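Local coordinates for protein peptidoglycan D,D-transpeptidase FtsI (Yersinia pestis, PDB 6SYN) that probably cross-links peptidoglycan strands as a class B penicillin-binding protein with D,D-transpeptidase activity, and is acylated by beta-lactams, at residues V197-V208 with L218-Y226; G340-K348 with G365-L373. All coordinates share one frame; numbering follows the deposited sequence.

Interaction 1: residues V197-V208 with L218-Y226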
loop_
_atom_site.group_PDB
_atom_site.type_symbol
_atom_site.label_atom_id
_atom_site.label_comp_id
_atom_site.label_asym_id
_atom_site.label_seq_id
_atom_site.Cartn_x
_atom_site.Cartn_y
_atom_site.Cartn_z
ATOM N N VAL A 197 -10.146 6.211 4.894
ATOM C CA VAL A 197 -10.269 4.945 5.677
ATOM C C VAL A 197 -11.042 5.233 6.974
ATOM O O VAL A 197 -11.777 4.344 7.415
ATOM C CB VAL A 197 -8.897 4.277 5.921
ATOM C CG1 VAL A 197 -8.844 3.476 7.219
ATOM C CG2 VAL A 197 -8.514 3.391 4.744
ATOM N N ALA A 198 -10.903 6.431 7.543
ATOM C CA ALA A 198 -11.615 6.861 8.770
ATOM C C ALA A 198 -13.086 7.166 8.448
ATOM O O ALA A 198 -13.964 6.726 9.221
ATOM C CB ALA A 198 -10.921 8.054 9.383
ATOM N N PHE A 199 -13.339 7.879 7.344
ATOM C CA PHE A 199 -14.680 8.342 6.891
ATOM C C PHE A 199 -15.579 7.133 6.604
ATOM O O PHE A 199 -16.788 7.195 6.902
ATOM C CB PHE A 199 -14.525 9.226 5.649
ATOM C CG PHE A 199 -15.722 10.062 5.271
ATOM C CD1 PHE A 199 -16.158 11.094 6.088
ATOM C CD2 PHE A 199 -16.380 9.852 4.068
ATOM C CE1 PHE A 199 -17.242 11.882 5.724
ATOM C CE2 PHE A 199 -17.468 10.634 3.710
ATOM C CZ PHE A 199 -17.899 11.646 4.537
ATOM N N ASN A 200 -14.989 6.064 6.060
ATOM C CA ASN A 200 -15.685 4.833 5.595
ATOM C C ASN A 200 -15.608 3.730 6.656
ATOM O O ASN A 200 -16.062 2.602 6.355
ATOM C CB ASN A 200 -15.098 4.347 4.269
ATOM C CG ASN A 200 -15.463 5.249 3.114
ATOM O OD1 ASN A 200 -16.599 5.223 2.645
ATOM N ND2 ASN A 200 -14.511 6.046 2.655
ATOM N N LYS A 201 -15.064 4.039 7.840
ATOM C CA LYS A 201 -14.963 3.106 8.995
ATOM C C LYS A 201 -14.461 1.756 8.479
ATOM O O LYS A 201 -15.071 0.720 8.796
ATOM C CB LYS A 201 -16.314 3.019 9.709
ATOM C CG LYS A 201 -16.885 4.368 10.132
ATOM C CD LYS A 201 -17.996 4.281 11.158
ATOM C CE LYS A 201 -19.095 3.311 10.783
ATOM N NZ LYS A 201 -20.352 3.611 11.507
ATOM N N ALA A 202 -13.392 1.804 7.684
ATOM C CA ALA A 202 -12.758 0.653 7.010
ATOM C C ALA A 202 -11.806 -0.044 7.984
ATOM O O ALA A 202 -11.278 0.629 8.884
ATOM C CB ALA A 202 -12.038 1.126 5.770
ATOM N N GLU A 203 -11.621 -1.353 7.812
ATOM C CA GLU A 203 -10.624 -2.163 8.561
ATOM C C GLU A 203 -9.229 -1.601 8.273
ATOM O O GLU A 203 -8.443 -1.446 9.223
ATOM C CB GLU A 203 -10.713 -3.636 8.159
ATOM C CG GLU A 203 -9.895 -4.551 9.049
ATOM C CD GLU A 203 -9.899 -6.009 8.622
ATOM O OE1 GLU A 203 -10.936 -6.473 8.108
ATOM O OE2 GLU A 203 -8.860 -6.676 8.796
ATOM N N SER A 204 -8.950 -1.311 7.002
ATOM C CA SER A 204 -7.661 -0.750 6.541
ATOM C C SER A 204 -7.819 -0.187 5.127
ATOM O O SER A 204 -8.902 -0.327 4.527
ATOM C CB SER A 204 -6.553 -1.787 6.619
ATOM O OG SER A 204 -6.413 -2.511 5.406
ATOM N N GLY A 205 -6.765 0.458 4.647
ATOM C CA GLY A 205 -6.597 0.854 3.242
ATOM C C GLY A 205 -5.130 0.806 2.890
ATOM O O GLY A 205 -4.307 0.747 3.823
ATOM N N THR A 206 -4.807 0.785 1.603
ATOM C CA THR A 206 -3.426 0.993 1.113
ATOM C C THR A 206 -3.510 1.658 -0.262
ATOM O O THR A 206 -4.444 1.342 -1.033
ATOM C CB THR A 206 -2.581 -0.289 1.208
ATOM O OG1 THR A 206 -1.725 -0.380 0.067
ATOM C CG2 THR A 206 -3.393 -1.559 1.322
ATOM N N ALA A 207 -2.604 2.609 -0.490
ATOM C CA ALA A 207 -2.394 3.315 -1.770
ATOM C C ALA A 207 -0.944 3.091 -2.195
ATOM O O ALA A 207 -0.046 3.344 -1.365
ATOM C CB ALA A 207 -2.704 4.782 -1.613
ATOM N N VAL A 208 -0.736 2.598 -3.418
ATOM C CA VAL A 208 0.616 2.460 -4.032
ATOM C C VAL A 208 0.655 3.325 -5.295
ATOM O O VAL A 208 -0.272 3.211 -6.121
ATOM C CB VAL A 208 0.971 0.988 -4.320
ATOM C CG1 VAL A 208 2.360 0.855 -4.928
ATOM C CG2 VAL A 208 0.861 0.134 -3.070
ATOM N N LEU A 218 7.101 5.627 -5.754
ATOM C CA LEU A 218 7.086 7.065 -5.383
ATOM C C LEU A 218 6.321 7.258 -4.072
ATOM O O LEU A 218 6.647 8.209 -3.334
ATOM C CB LEU A 218 6.443 7.863 -6.523
ATOM C CG LEU A 218 7.247 7.887 -7.821
ATOM C CD1 LEU A 218 6.442 8.476 -8.967
ATOM C CD2 LEU A 218 8.554 8.647 -7.634
ATOM N N ALA A 219 5.322 6.413 -3.806
ATOM C CA ALA A 219 4.501 6.470 -2.577
ATOM C C ALA A 219 3.968 5.076 -2.243
ATOM O O ALA A 219 3.581 4.353 -3.174
ATOM C CB ALA A 219 3.387 7.469 -2.759
ATOM N N MET A 220 3.949 4.732 -0.952
ATOM C CA MET A 220 3.424 3.449 -0.417
ATOM C C MET A 220 2.928 3.680 1.017
ATOM O O MET A 220 3.766 3.684 1.946
ATOM C CB MET A 220 4.520 2.380 -0.432
ATOM C CG MET A 220 4.027 0.986 -0.105
ATOM S SD MET A 220 5.410 -0.150 0.143
ATOM C CE MET A 220 5.469 -0.960 -1.453
ATOM N N ALA A 221 1.617 3.870 1.187
ATOM C CA ALA A 221 0.984 4.243 2.471
ATOM C C ALA A 221 -0.084 3.219 2.863
ATOM O O ALA A 221 -0.645 2.554 1.974
ATOM C CB ALA A 221 0.400 5.627 2.372
ATOM N N ASN A 222 -0.326 3.102 4.169
ATOM C CA ASN A 222 -1.347 2.213 4.780
ATOM C C ASN A 222 -2.051 2.981 5.898
ATOM O O ASN A 222 -1.390 3.771 6.597
ATOM C CB ASN A 222 -0.739 0.931 5.348
ATOM C CG ASN A 222 0.214 0.251 4.389
ATOM O OD1 ASN A 222 -0.219 -0.420 3.451
ATOM N ND2 ASN A 222 1.510 0.416 4.617
ATOM N N SER A 223 -3.353 2.763 6.036
ATOM C CA SER A 223 -4.157 3.184 7.207
ATOM C C SER A 223 -4.890 1.953 7.727
ATOM O O SER A 223 -5.523 1.256 6.939
ATOM C CB SER A 223 -5.101 4.291 6.841
ATOM O OG SER A 223 -5.841 4.717 7.975
ATOM N N PRO A 224 -4.827 1.635 9.042
ATOM C CA PRO A 224 -4.157 2.475 10.042
ATOM C C PRO A 224 -2.622 2.408 10.047
ATOM O O PRO A 224 -2.059 1.428 9.586
ATOM C CB PRO A 224 -4.673 1.889 11.360
ATOM C CG PRO A 224 -4.863 0.426 11.043
ATOM C CD PRO A 224 -5.426 0.430 9.637
ATOM N N SER A 225 -1.987 3.458 10.568
ATOM C CA SER A 225 -0.517 3.535 10.741
ATOM C C SER A 225 -0.199 3.484 12.235
ATOM O O SER A 225 -1.037 2.955 12.994
ATOM C CB SER A 225 0.057 4.756 10.080
ATOM O OG SER A 225 1.447 4.580 9.826
ATOM N N TYR A 226 0.981 3.972 12.619
ATOM C CA TYR A 226 1.466 4.058 14.018
ATOM C C TYR A 226 2.475 5.194 14.094
ATOM O O TYR A 226 3.015 5.570 13.037
ATOM C CB TYR A 226 2.083 2.734 14.481
ATOM C CG TYR A 226 3.407 2.346 13.866
ATOM C CD1 TYR A 226 4.607 2.790 14.396
ATOM C CD2 TYR A 226 3.466 1.478 12.791
ATOM C CE1 TYR A 226 5.827 2.411 13.854
ATOM C CE2 TYR A 226 4.673 1.092 12.234
ATOM C CZ TYR A 226 5.860 1.555 12.768
ATOM O OH TYR A 226 7.044 1.163 12.213
#

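Interaction 2: residues G340-K348 with G365-L373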
loop_
_atom_site.group_PDB
_atom_site.type_symbol
_atom_site.label_atom_id
_atom_site.label_comp_id
_atom_site.label_asym_id
_atom_site.label_seq_id
_atom_site.Cartn_x
_atom_site.Cartn_y
_atom_site.Cartn_z
ATOM N N GLY A 340 8.397 -9.826 5.252
ATOM C CA GLY A 340 7.036 -10.356 5.034
ATOM C C GLY A 340 6.534 -10.128 3.614
ATOM O O GLY A 340 5.332 -10.351 3.373
ATOM N N GLU A 341 7.409 -9.713 2.693
ATOM C CA GLU A 341 7.028 -9.392 1.294
ATOM C C GLU A 341 6.552 -10.668 0.597
ATOM O O GLU A 341 7.388 -11.555 0.372
ATOM C CB GLU A 341 8.199 -8.765 0.542
ATOM C CG GLU A 341 7.831 -8.307 -0.856
ATOM C CD GLU A 341 8.891 -7.448 -1.523
ATOM O OE1 GLU A 341 8.784 -7.221 -2.746
ATOM O OE2 GLU A 341 9.823 -7.014 -0.815
ATOM N N SER A 342 5.260 -10.727 0.255
ATOM C CA SER A 342 4.572 -11.904 -0.334
ATOM C C SER A 342 4.444 -11.771 -1.858
ATOM O O SER A 342 4.357 -10.627 -2.371
ATOM C CB SER A 342 3.219 -12.098 0.293
ATOM O OG SER A 342 2.534 -13.186 -0.313
ATOM N N SER A 343 4.410 -12.920 -2.541
ATOM C CA SER A 343 4.164 -13.062 -4.001
ATOM C C SER A 343 2.744 -13.585 -4.239
ATOM O O SER A 343 2.434 -13.930 -5.395
ATOM C CB SER A 343 5.192 -13.967 -4.630
ATOM O OG SER A 343 4.905 -15.328 -4.353
ATOM N N GLY A 344 1.932 -13.668 -3.178
ATOM C CA GLY A 344 0.510 -14.055 -3.241
ATOM C C GLY A 344 0.318 -15.484 -3.720
ATOM O O GLY A 344 1.333 -16.202 -3.866
ATOM N N LEU A 345 -0.941 -15.874 -3.958
ATOM C CA LEU A 345 -1.348 -17.215 -4.463
ATOM C C LEU A 345 -1.831 -17.076 -5.911
ATOM O O LEU A 345 -2.739 -16.262 -6.163
ATOM C CB LEU A 345 -2.461 -17.801 -3.588
ATOM C CG LEU A 345 -2.381 -17.486 -2.096
ATOM C CD1 LEU A 345 -3.655 -17.930 -1.392
ATOM C CD2 LEU A 345 -1.156 -18.133 -1.466
ATOM N N TYR A 346 -1.257 -17.871 -6.811
ATOM C CA TYR A 346 -1.536 -17.834 -8.264
ATOM C C TYR A 346 -1.647 -19.256 -8.807
ATOM O O TYR A 346 -0.732 -20.051 -8.619
ATOM C CB TYR A 346 -0.430 -17.057 -8.969
ATOM C CG TYR A 346 -0.761 -16.768 -10.404
ATOM C CD1 TYR A 346 -1.633 -15.745 -10.734
ATOM C CD2 TYR A 346 -0.265 -17.567 -11.421
ATOM C CE1 TYR A 346 -1.973 -15.493 -12.051
ATOM C CE2 TYR A 346 -0.596 -17.328 -12.743
ATOM C CZ TYR A 346 -1.447 -16.284 -13.057
ATOM O OH TYR A 346 -1.766 -16.041 -14.358
ATOM N N PRO A 347 -2.747 -19.604 -9.519
ATOM C CA PRO A 347 -2.999 -20.984 -9.937
ATOM C C PRO A 347 -1.980 -21.568 -10.926
ATOM O O PRO A 347 -1.595 -20.899 -11.867
ATOM C CB PRO A 347 -4.387 -20.951 -10.601
ATOM C CG PRO A 347 -4.591 -19.505 -10.976
ATOM C CD PRO A 347 -3.824 -18.701 -9.944
ATOM N N LYS A 348 -1.593 -22.818 -10.668
ATOM C CA LYS A 348 -0.738 -23.663 -11.541
ATOM C C LYS A 348 -1.502 -24.952 -11.884
ATOM O O LYS A 348 -0.850 -25.939 -12.257
ATOM C CB LYS A 348 0.596 -23.928 -10.835
ATOM C CG LYS A 348 1.322 -22.679 -10.338
ATOM C CD LYS A 348 2.837 -22.765 -10.436
ATOM C CE LYS A 348 3.565 -21.828 -9.492
ATOM N NZ LYS A 348 5.021 -22.107 -9.448
ATOM N N GLY A 365 -10.062 -16.278 -7.802
ATOM C CA GLY A 365 -9.227 -17.483 -8.011
ATOM C C GLY A 365 -7.729 -17.224 -7.875
ATOM O O GLY A 365 -6.941 -18.154 -8.172
ATOM N N LEU A 366 -7.337 -16.027 -7.431
ATOM C CA LEU A 366 -5.919 -15.626 -7.219
ATOM C C LEU A 366 -5.864 -14.527 -6.157
ATOM O O LEU A 366 -6.848 -13.781 -6.017
ATOM C CB LEU A 366 -5.288 -15.153 -8.537
ATOM C CG LEU A 366 -5.716 -13.782 -9.076
ATOM C CD1 LEU A 366 -4.919 -13.432 -10.325
ATOM C CD2 LEU A 366 -7.206 -13.723 -9.379
ATOM N N MET A 367 -4.737 -14.427 -5.461
ATOM C CA MET A 367 -4.529 -13.440 -4.376
ATOM C C MET A 367 -3.215 -12.700 -4.638
ATOM O O MET A 367 -2.203 -13.360 -4.916
ATOM C CB MET A 367 -4.527 -14.145 -3.018
ATOM C CG MET A 367 -5.779 -14.983 -2.811
ATOM S SD MET A 367 -6.239 -15.191 -1.073
ATOM C CE MET A 367 -8.010 -14.934 -1.167
ATOM N N VAL A 368 -3.270 -11.369 -4.605
ATOM C CA VAL A 368 -2.193 -10.453 -5.076
ATOM C C VAL A 368 -1.998 -9.378 -4.007
ATOM O O VAL A 368 -2.995 -9.039 -3.330
ATOM C CB VAL A 368 -2.556 -9.836 -6.442
ATOM C CG1 VAL A 368 -3.023 -10.897 -7.435
ATOM C CG2 VAL A 368 -3.601 -8.740 -6.308
ATOM N N THR A 369 -0.771 -8.870 -3.850
ATOM C CA THR A 369 -0.486 -7.704 -2.971
ATOM C C THR A 369 -0.938 -6.448 -3.710
ATOM O O THR A 369 -1.016 -6.445 -4.939
ATOM C CB THR A 369 0.984 -7.632 -2.534
ATOM O OG1 THR A 369 1.797 -7.371 -3.679
ATOM C CG2 THR A 369 1.459 -8.891 -1.844
ATOM N N PRO A 370 -1.335 -5.376 -2.989
ATOM C CA PRO A 370 -1.526 -4.061 -3.607
ATOM C C PRO A 370 -0.337 -3.622 -4.477
ATOM O O PRO A 370 -0.567 -3.100 -5.556
ATOM C CB PRO A 370 -1.711 -3.158 -2.382
ATOM C CG PRO A 370 -2.420 -4.061 -1.394
ATOM C CD PRO A 370 -1.735 -5.401 -1.574
ATOM N N LEU A 371 0.892 -3.870 -4.014
ATOM C CA LEU A 371 2.137 -3.556 -4.765
ATOM C C LEU A 371 2.144 -4.320 -6.097
ATOM O O LEU A 371 2.547 -3.717 -7.125
ATOM C CB LEU A 371 3.366 -3.901 -3.917
ATOM C CG LEU A 371 4.710 -3.655 -4.605
ATOM C CD1 LEU A 371 4.843 -2.205 -5.056
ATOM C CD2 LEU A 371 5.875 -4.045 -3.708
ATOM N N GLN A 372 1.711 -5.586 -6.089
ATOM C CA GLN A 372 1.654 -6.438 -7.305
ATOM C C GLN A 372 0.683 -5.809 -8.309
ATOM O O GLN A 372 1.007 -5.787 -9.516
ATOM C CB GLN A 372 1.254 -7.869 -6.952
ATOM C CG GLN A 372 2.438 -8.757 -6.599
ATOM C CD GLN A 372 2.012 -10.189 -6.399
ATOM O OE1 GLN A 372 0.992 -10.460 -5.771
ATOM N NE2 GLN A 372 2.793 -11.113 -6.938
ATOM N N LEU A 373 -0.443 -5.291 -7.810
ATOM C CA LEU A 373 -1.516 -4.656 -8.625
ATOM C C LEU A 373 -1.010 -3.330 -9.217
ATOM O O LEU A 373 -1.392 -3.013 -10.355
ATOM C CB LEU A 373 -2.754 -4.452 -7.745
ATOM C CG LEU A 373 -3.999 -3.932 -8.464
ATOM C CD1 LEU A 373 -4.419 -4.869 -9.587
ATOM C CD2 LEU A 373 -5.154 -3.738 -7.486
HETATM O O HOH W 1 4.740 -7.747 -2.600
#

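Interaction 1: residues V197-V208 with L218-Y226
S223 turns OG anti to its own backbone N (chi1 -178°), which lays the hydroxyl against V197 at the end of helix 183-199. The OG lies 3.3 Å from V197 CG1, a van der Waals contact; its hydrogen bond, a weak one, is with N194 of the same helix. On the other face of the sheet N222 has CG anti to its carbonyl carbon, beside the backbone N (chi1 -48°). This brings the end of the amide alongside T206, with N222 OD1 3.3 Å from T206 CB. The two side chains run side by side. The polar end of N222 is held outside the pair: ND2 bonds to N241, and OD1 takes a weak bond from the backbone of A243.

The backbones pair antiparallel. G205 and S223 form one hydrogen-bonded pair, with G205 N to S223 O at 2.7 Å and S223 N to G205 O at 3.1 Å. A207 and A221 form the next, and the bond from A221 N to A207 O is nearly straight (173°). Past the strand, a cis peptide leads into P224, whose CD rests 3.6 Å from E203 O. This is a beta hairpin, strands 204-211 and 217-223, at one edge of the five-stranded antiparallel sheet of the penicillin-binding transpeptidase fold.

Interaction 2: residues G340-K348 with G365-L373
L345 and M367 meet through both backbone and side chain. M367 N donates to L345 O at 2.8 Å, almost straight (175°) and in the carbonyl plane. The return bond from L345 N to M367 O is weak and bent. The two side chains lie alongside each other, with L345 CD1 3.8 Å from M367 SD. Both have CG anti to the carbonyl carbon (chi1 -35° and -54°), and the two chains point the same way. Next to them L366 CD1 touches the edge of the Y346 ring, 4.0 Å from CE1. P347 CD sits over one face of that ring, toward its rim, and also reaches G365 O. G344 CA comes close to M367 O, and its positive phi favours glycine.

Farther along, Q372 NE2 gives S343 O a weak bond of 3.2 Å; its stronger partner is the K332 carbonyl. Q372 OE1 accepts from T369 N on a lone pair, in the plane of the amide, so both ends of this buried amide are used. T369 OG1 in turn accepts from Q372 N at 3.0 Å, completing a capping box at the start of helix 370-381. A water joins S342 O to T369 OG1. S342 OG accepts from G344 N, an ST turn within the loop. The Y346 hydroxyl bonds to the V322 carbonyl. L366 packs against Y325 of helix 319-327 and F360 of helix 354-360, while L371 and E341 touch I244 of helix 242-245.

How the interactions relate
Interaction 1 is buried and belongs to the sheet; interaction 2 is partly buried, and its loop 340-348 has exposed residues. The first is held by two regular pairs of backbone bonds. The second has one straight backbone bond and a weak one, a weak glutamine-to-carbonyl bond and a bridging water, beside a capping box within 365-373. They hold different elements of the transpeptidase domain, with centres about 19 Å apart, yet they touch. T206 OG1 lies 3.7 Å from P370 CB, and V208 CG1 is 3.9 Å from L371 CD1. M220 CE also meets L371 CD2, at 3.8 Å. The first turn of helix 370-381 thus packs on the sheet face that carries T206, V208 and M220.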